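PDB 6LF4: VMB-1 metallo-beta-lactamase from Vibrio alginolyticus, which hydrolyses beta-lactam antibiotics, including the carbapenem meropenem, with a two-zinc active site, and so confers antibiotic resistance. Local coordinates for the LMP site. Sequence-based numbering; all coordinates share one arbitrary frame.

The LMP site. Residues 33, 36, 56, 82, 84, 86, 144, 163, 166, 170, 173-175, 205. With LMP ((2~{S},3~{R},4~{S})-2-[(2~{S},3~{R})-1,3-bis(oxidanyl)-1-oxidanylidene-butan-2-yl]-4-[(3~{S},5~{S})-5-(dimethylcarbamoy l)pyrrolidin-3-yl]sulfanyl-3-methyl-3,4-dihydro-2~{H}-pyrrole-5-carboxylic acid), chain D; ZN (zinc ion), chain B; ZN (zinc ion), chain C.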
ATOM      1  N   TRP A  33      -3.731 -14.172 -16.370  1.00 51.38           N
ATOM      2  CA  TRP A  33      -4.569 -14.306 -15.152  1.00 52.78           C
ATOM      3  C   TRP A  33      -5.946 -13.680 -15.376  1.00 54.71           C
ATOM      4  O   TRP A  33      -6.837 -13.921 -14.539  1.00 60.20           O
ATOM      5  CB  TRP A  33      -3.857 -13.661 -13.963  1.00 52.96           C
ATOM      6  CG  TRP A  33      -2.622 -14.377 -13.517  1.00 58.11           C
ATOM      7  CD1 TRP A  33      -2.570 -15.612 -12.943  1.00 61.80           C
ATOM      8  CD2 TRP A  33      -1.259 -13.903 -13.578  1.00 63.88           C
ATOM      9  NE1 TRP A  33      -1.275 -15.944 -12.647  1.00 66.41           N
ATOM     10  CE2 TRP A  33      -0.447 -14.914 -13.019  1.00 66.20           C
ATOM     11  CE3 TRP A  33      -0.639 -12.736 -14.049  1.00 69.19           C
ATOM     12  CZ2 TRP A  33       0.943 -14.788 -12.921  1.00 67.64           C
ATOM     13  CZ3 TRP A  33       0.733 -12.609 -13.946  1.00 68.28           C
ATOM     14  CH2 TRP A  33       1.512 -13.623 -13.386  1.00 69.74           C
ATOM     15  N   ILE A  36      -7.016  -8.995 -12.284  1.00 53.37           N
ATOM     16  CA  ILE A  36      -6.451  -9.311 -10.943  1.00 48.73           C
ATOM     17  C   ILE A  36      -6.328  -7.999 -10.162  1.00 44.10           C
ATOM     18  O   ILE A  36      -6.101  -6.933 -10.771  1.00 37.49           O
ATOM     19  CB  ILE A  36      -5.120 -10.087 -11.023  1.00 47.95           C
ATOM     20  CG1 ILE A  36      -3.984  -9.243 -11.596  1.00 46.73           C
ATOM     21  CG2 ILE A  36      -5.279 -11.389 -11.797  1.00 49.68           C
ATOM     22  CD1 ILE A  36      -2.632  -9.759 -11.215  1.00 47.96           C
ATOM     23  N   TRP A  56      -4.999   1.114  -9.255  1.00 39.08           N
ATOM     24  CA  TRP A  56      -4.063   0.634 -10.295  1.00 42.29           C
ATOM     25  C   TRP A  56      -4.307   1.344 -11.633  1.00 45.26           C
ATOM     26  O   TRP A  56      -3.364   1.451 -12.426  1.00 48.66           O
ATOM     27  CB  TRP A  56      -4.246  -0.877 -10.432  1.00 41.66           C
ATOM     28  CG  TRP A  56      -3.034  -1.600 -10.910  1.00 39.35           C
ATOM     29  CD1 TRP A  56      -1.914  -1.085 -11.500  1.00 39.12           C
ATOM     30  CD2 TRP A  56      -2.832  -3.013 -10.818  1.00 38.07           C
ATOM     31  NE1 TRP A  56      -1.028  -2.085 -11.779  1.00 36.96           N
ATOM     32  CE2 TRP A  56      -1.560  -3.279 -11.366  1.00 37.16           C
ATOM     33  CE3 TRP A  56      -3.596  -4.070 -10.320  1.00 38.23           C
ATOM     34  CZ2 TRP A  56      -1.042  -4.569 -11.427  1.00 38.65           C
ATOM     35  CZ3 TRP A  56      -3.074  -5.345 -10.368  1.00 39.80           C
ATOM     36  CH2 TRP A  56      -1.816  -5.586 -10.918  1.00 39.55           C
ATOM     37  N   HIS A  82       4.925   2.487  -2.376  1.00 25.38           N
ATOM     38  CA  HIS A  82       6.149   2.327  -3.200  1.00 28.67           C
ATOM     39  C   HIS A  82       5.928   2.934  -4.587  1.00 28.04           C
ATOM     40  O   HIS A  82       4.771   3.265  -4.901  1.00 27.87           O
ATOM     41  CB  HIS A  82       6.654   0.865  -3.182  1.00 30.57           C
ATOM     42  CG  HIS A  82       5.903  -0.114  -4.023  1.00 31.00           C
ATOM     43  ND1 HIS A  82       4.622  -0.547  -3.733  1.00 31.15           N
ATOM     44  CD2 HIS A  82       6.293  -0.791  -5.128  1.00 28.93           C
ATOM     45  CE1 HIS A  82       4.263  -1.455  -4.621  1.00 31.18           C
ATOM     46  NE2 HIS A  82       5.288  -1.622  -5.469  1.00 29.76           N
ATOM     47  N   HIS A  84       5.925   1.888  -7.694  1.00 29.89           N
ATOM     48  CA  HIS A  84       5.217   1.174  -8.797  1.00 31.60           C
ATOM     49  C   HIS A  84       3.804   1.751  -9.006  1.00 33.84           C
ATOM     50  O   HIS A  84       3.237   2.340  -8.065  1.00 30.25           O
ATOM     51  CB  HIS A  84       5.139  -0.328  -8.527  1.00 30.76           C
ATOM     52  CG  HIS A  84       6.457  -1.029  -8.584  1.00 28.46           C
ATOM     53  ND1 HIS A  84       6.664  -2.265  -8.020  1.00 25.97           N
ATOM     54  CD2 HIS A  84       7.628  -0.661  -9.135  1.00 25.62           C
ATOM     55  CE1 HIS A  84       7.909  -2.633  -8.235  1.00 28.21           C
ATOM     56  NE2 HIS A  84       8.518  -1.667  -8.918  1.00 26.14           N
ATOM     57  N   ASP A  86       0.880   0.312  -9.249  1.00 31.92           N
ATOM     58  CA  ASP A  86      -0.206  -0.266  -8.419  1.00 32.28           C
ATOM     59  C   ASP A  86      -0.217   0.365  -7.016  1.00 33.85           C
ATOM     60  O   ASP A  86      -1.037  -0.083  -6.182  1.00 37.70           O
ATOM     61  CB  ASP A  86      -0.120  -1.791  -8.356  1.00 34.40           C
ATOM     62  CG  ASP A  86       1.185  -2.314  -7.797  1.00 34.42           C
ATOM     63  OD1 ASP A  86       2.209  -1.613  -7.966  1.00 37.39           O
ATOM     64  OD2 ASP A  86       1.163  -3.410  -7.192  1.00 36.70           O
ATOM     65  N   HIS A 144      10.520  -5.811  -1.572  1.00 25.78           N
ATOM     66  CA  HIS A 144       9.918  -5.735  -2.928  1.00 25.58           C
ATOM     67  C   HIS A 144      10.543  -4.588  -3.739  1.00 25.91           C
ATOM     68  O   HIS A 144      10.741  -4.774  -4.935  1.00 24.26           O
ATOM     69  CB  HIS A 144       8.394  -5.628  -2.804  1.00 29.29           C
ATOM     70  CG  HIS A 144       7.722  -5.325  -4.100  1.00 28.47           C
ATOM     71  ND1 HIS A 144       7.564  -6.271  -5.089  1.00 28.71           N
ATOM     72  CD2 HIS A 144       7.217  -4.179  -4.581  1.00 30.66           C
ATOM     73  CE1 HIS A 144       6.962  -5.730  -6.130  1.00 30.49           C
ATOM     74  NE2 HIS A 144       6.735  -4.438  -5.851  1.00 32.87           N
ATOM     75  N   CYS A 163       2.926  -4.477  -1.333  1.00 26.59           N
ATOM     76  CA  CYS A 163       3.657  -5.511  -2.114  1.00 31.01           C
ATOM     77  C   CYS A 163       4.903  -5.999  -1.366  1.00 31.74           C
ATOM     78  O   CYS A 163       5.420  -7.047  -1.730  1.00 32.88           O
ATOM     79  CB  CYS A 163       3.918  -4.979  -3.509  1.00 34.27           C
ATOM     80  SG  CYS A 163       2.333  -4.496  -4.243  1.00 40.73           S
ATOM     81  N   LYS A 166       3.487 -10.758   0.796  1.00 29.61           N
ATOM     82  CA  LYS A 166       2.816 -11.688  -0.158  1.00 33.16           C
ATOM     83  C   LYS A 166       1.662 -12.399   0.570  1.00 34.12           C
ATOM     84  O   LYS A 166       1.738 -12.591   1.804  1.00 35.29           O
ATOM     85  CB  LYS A 166       3.879 -12.613  -0.749  1.00 32.88           C
ATOM     86  CG  LYS A 166       4.990 -11.909  -1.512  1.00 33.85           C
ATOM     87  CD  LYS A 166       4.545 -11.187  -2.773  1.00 39.54           C
ATOM     88  CE  LYS A 166       5.270  -9.870  -2.987  1.00 40.97           C
ATOM     89  NZ  LYS A 166       4.456  -8.871  -3.732  1.00 43.10           N
ATOM     90  N   ASN A 170       0.559 -17.363  -2.355  1.00 45.76           N
ATOM     91  CA  ASN A 170       1.623 -16.992  -3.317  1.00 43.05           C
ATOM     92  C   ASN A 170       2.808 -17.901  -3.031  1.00 40.16           C
ATOM     93  O   ASN A 170       3.156 -18.077  -1.836  1.00 42.37           O
ATOM     94  CB  ASN A 170       1.981 -15.505  -3.265  1.00 47.47           C
ATOM     95  CG  ASN A 170       2.467 -14.987  -4.602  1.00 50.08           C
ATOM     96  OD1 ASN A 170       3.099 -15.720  -5.371  1.00 52.84           O
ATOM     97  ND2 ASN A 170       2.182 -13.727  -4.881  1.00 44.32           N
ATOM     98  N   LEU A 173       7.598 -14.309  -5.281  1.00 39.40           N
ATOM     99  CA  LEU A 173       7.697 -12.919  -4.770  1.00 39.85           C
ATOM    100  C   LEU A 173       7.090 -11.952  -5.786  1.00 43.01           C
ATOM    101  O   LEU A 173       7.066 -10.752  -5.485  1.00 46.46           O
ATOM    102  CB  LEU A 173       9.169 -12.584  -4.505  1.00 37.41           C
ATOM    103  CG  LEU A 173       9.835 -13.392  -3.403  1.00 35.64           C
ATOM    104  CD1 LEU A 173      11.340 -13.172  -3.412  1.00 34.97           C
ATOM    105  CD2 LEU A 173       9.239 -13.058  -2.046  1.00 34.04           C
ATOM    106  N   GLY A 174       6.625 -12.454  -6.937  1.00 41.98           N
ATOM    107  CA  GLY A 174       6.116 -11.625  -8.039  1.00 40.62           C
ATOM    108  C   GLY A 174       7.260 -10.937  -8.770  1.00 42.37           C
ATOM    109  O   GLY A 174       8.305 -11.583  -8.961  1.00 41.00           O
ATOM    110  N   TYR A 175       7.087  -9.665  -9.156  1.00 39.38           N
ATOM    111  CA  TYR A 175       8.100  -8.888  -9.912  1.00 35.80           C
ATOM    112  C   TYR A 175       9.250  -8.514  -8.975  1.00 35.55           C
ATOM    113  O   TYR A 175       9.003  -7.788  -8.003  1.00 35.81           O
ATOM    114  CB  TYR A 175       7.468  -7.656 -10.562  1.00 39.01           C
ATOM    115  CG  TYR A 175       8.481  -6.769 -11.239  1.00 38.86           C
ATOM    116  CD1 TYR A 175       9.082  -7.144 -12.431  1.00 39.31           C
ATOM    117  CD2 TYR A 175       8.866  -5.568 -10.671  1.00 38.92           C
ATOM    118  CE1 TYR A 175      10.004  -6.327 -13.061  1.00 39.13           C
ATOM    119  CE2 TYR A 175       9.799  -4.747 -11.278  1.00 40.66           C
ATOM    120  CZ  TYR A 175      10.370  -5.125 -12.480  1.00 42.98           C
ATOM    121  OH  TYR A 175      11.299  -4.310 -13.065  1.00 42.94           O
ATOM    122  N   HIS A 205      -1.631  -7.692  -3.081  1.00 32.71           N
ATOM    123  CA  HIS A 205      -2.416  -8.607  -3.951  1.00 35.90           C
ATOM    124  C   HIS A 205      -2.748  -9.869  -3.158  1.00 39.15           C
ATOM    125  O   HIS A 205      -1.838 -10.406  -2.461  1.00 43.65           O
ATOM    126  CB  HIS A 205      -1.664  -9.009  -5.238  1.00 33.26           C
ATOM    127  CG  HIS A 205      -0.932  -7.894  -5.903  1.00 31.71           C
ATOM    128  ND1 HIS A 205      -1.544  -7.018  -6.807  1.00 34.64           N
ATOM    129  CD2 HIS A 205       0.355  -7.508  -5.807  1.00 35.16           C
ATOM    130  CE1 HIS A 205      -0.648  -6.150  -7.235  1.00 34.44           C
ATOM    131  NE2 HIS A 205       0.532  -6.429  -6.629  1.00 35.31           N
TER
HETATM  132  C1  LMP D 303       2.627  -7.832 -10.344  1.00 80.33           C
HETATM  133  C2  LMP D 303       3.150  -8.815  -9.284  1.00 79.98           C
HETATM  134  C3  LMP D 303       3.267  -7.956  -8.048  1.00 75.81           C
HETATM  135  O7A LMP D 303       0.785 -12.996  -8.625  1.00 95.96           O
HETATM  136  C6A LMP D 303      -0.432 -12.909  -8.792  1.00 93.67           C
HETATM  137  N7A LMP D 303      -1.233 -13.992  -8.839  1.00 93.61           N
HETATM  138  C9A LMP D 303      -0.744 -15.335  -8.520  1.00 90.50           C
HETATM  139  C8A LMP D 303      -2.647 -13.896  -9.210  1.00 91.00           C
HETATM  140  C5A LMP D 303      -1.119 -11.560  -8.957  1.00 93.10           C
HETATM  141  C2A LMP D 303      -0.498 -10.750 -10.105  1.00 87.88           C
HETATM  142  N3A LMP D 303      -0.950 -10.721  -7.762  1.00 86.87           N
HETATM  143  C4A LMP D 303      -0.495  -9.384  -8.152  1.00 84.35           C
HETATM  144  C1A LMP D 303       0.310  -9.665  -9.407  1.00 87.04           C
HETATM  145  S21 LMP D 303       1.995 -10.207  -9.022  1.00 82.43           S
HETATM  146  C31 LMP D 303       3.997  -8.249  -7.000  1.00 60.34           C
HETATM  147  O31 LMP D 303       5.051  -8.835  -7.170  1.00 60.72           O
HETATM  148  O32 LMP D 303       3.594  -7.923  -5.900  1.00 66.68           O
HETATM  149  N4  LMP D 303       2.563  -6.879  -8.131  1.00 74.51           N
HETATM  150  C11 LMP D 303       3.530  -7.702 -11.560  1.00 82.22           C
HETATM  151  C5  LMP D 303       2.405  -6.530  -9.563  1.00 78.89           C
HETATM  152  C6  LMP D 303       3.381  -5.414  -9.940  1.00 73.03           C
HETATM  153  C61 LMP D 303       2.674  -4.195 -10.544  1.00 74.46           C
HETATM  154  O62 LMP D 303       2.073  -4.578 -11.780  1.00 81.00           O
HETATM  155  C62 LMP D 303       3.600  -3.023 -10.772  1.00 69.73           C
HETATM  156  C7  LMP D 303       4.310  -5.013  -8.788  1.00 63.67           C
HETATM  157  O71 LMP D 303       5.494  -5.399  -8.849  1.00 60.61           O
HETATM  158  O72 LMP D 303       3.817  -4.327  -7.870  1.00 40.51           O
HETATM  159 ZN    ZN B 301       5.614  -3.158  -6.852  1.00 30.71          ZN
HETATM  160 ZN    ZN C 302       2.161  -5.070  -6.498  1.00 50.81          ZN
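Hydrolysed meropenem (LMP), the ring-opened product, lies across the dinuclear zinc centre of this class B metallo-beta-lactamase, although it is poorly ordered. The chain B zinc sits in the three-histidine site of His82, His84 and His144; their nitrogens and product O72 give near-tetrahedral angles of 99° to 122°. His84 binds through ND1, the other two through NE2. The second zinc, chain C, takes Asp86 OD2, Cys163 SG and His205 NE2. O72, of the C7 carboxylate formed when the lactam opens, bridges the metals, at 2.4 Å from the chain B zinc and 2.3 Å from the chain C zinc. LMP N4 lies 2.5 Å from the chain C zinc, which thus holds both groups made by amide cleavage. N4 is modelled as an imine nitrogen; the same zinc may stabilise negative charge developing on nitrogen during ring opening.

The C31 carboxylate, the acid common to carbapenems, is gripped at both oxygens. Lys166 NZ, tipping a chain bent at chi2 and chi3, forms a salt bridge to O32 (2.5 Å) and is steered by a hydrogen bond to a lone pair of the Cys163 carbonyl O. O31 accepts a hydrogen bond from Tyr175 N (3.0 Å, 138° at the hydrogen). Recognition of the tail is looser: pyrrolidine C1A lies 4.0 Å above the His205 ring centre, and amide N7A 4.2 Å above the Trp33 indole plane, toward its rim. At the opposite end, hydroxyethyl C61 lies 3.8 Å from Trp56 CZ2.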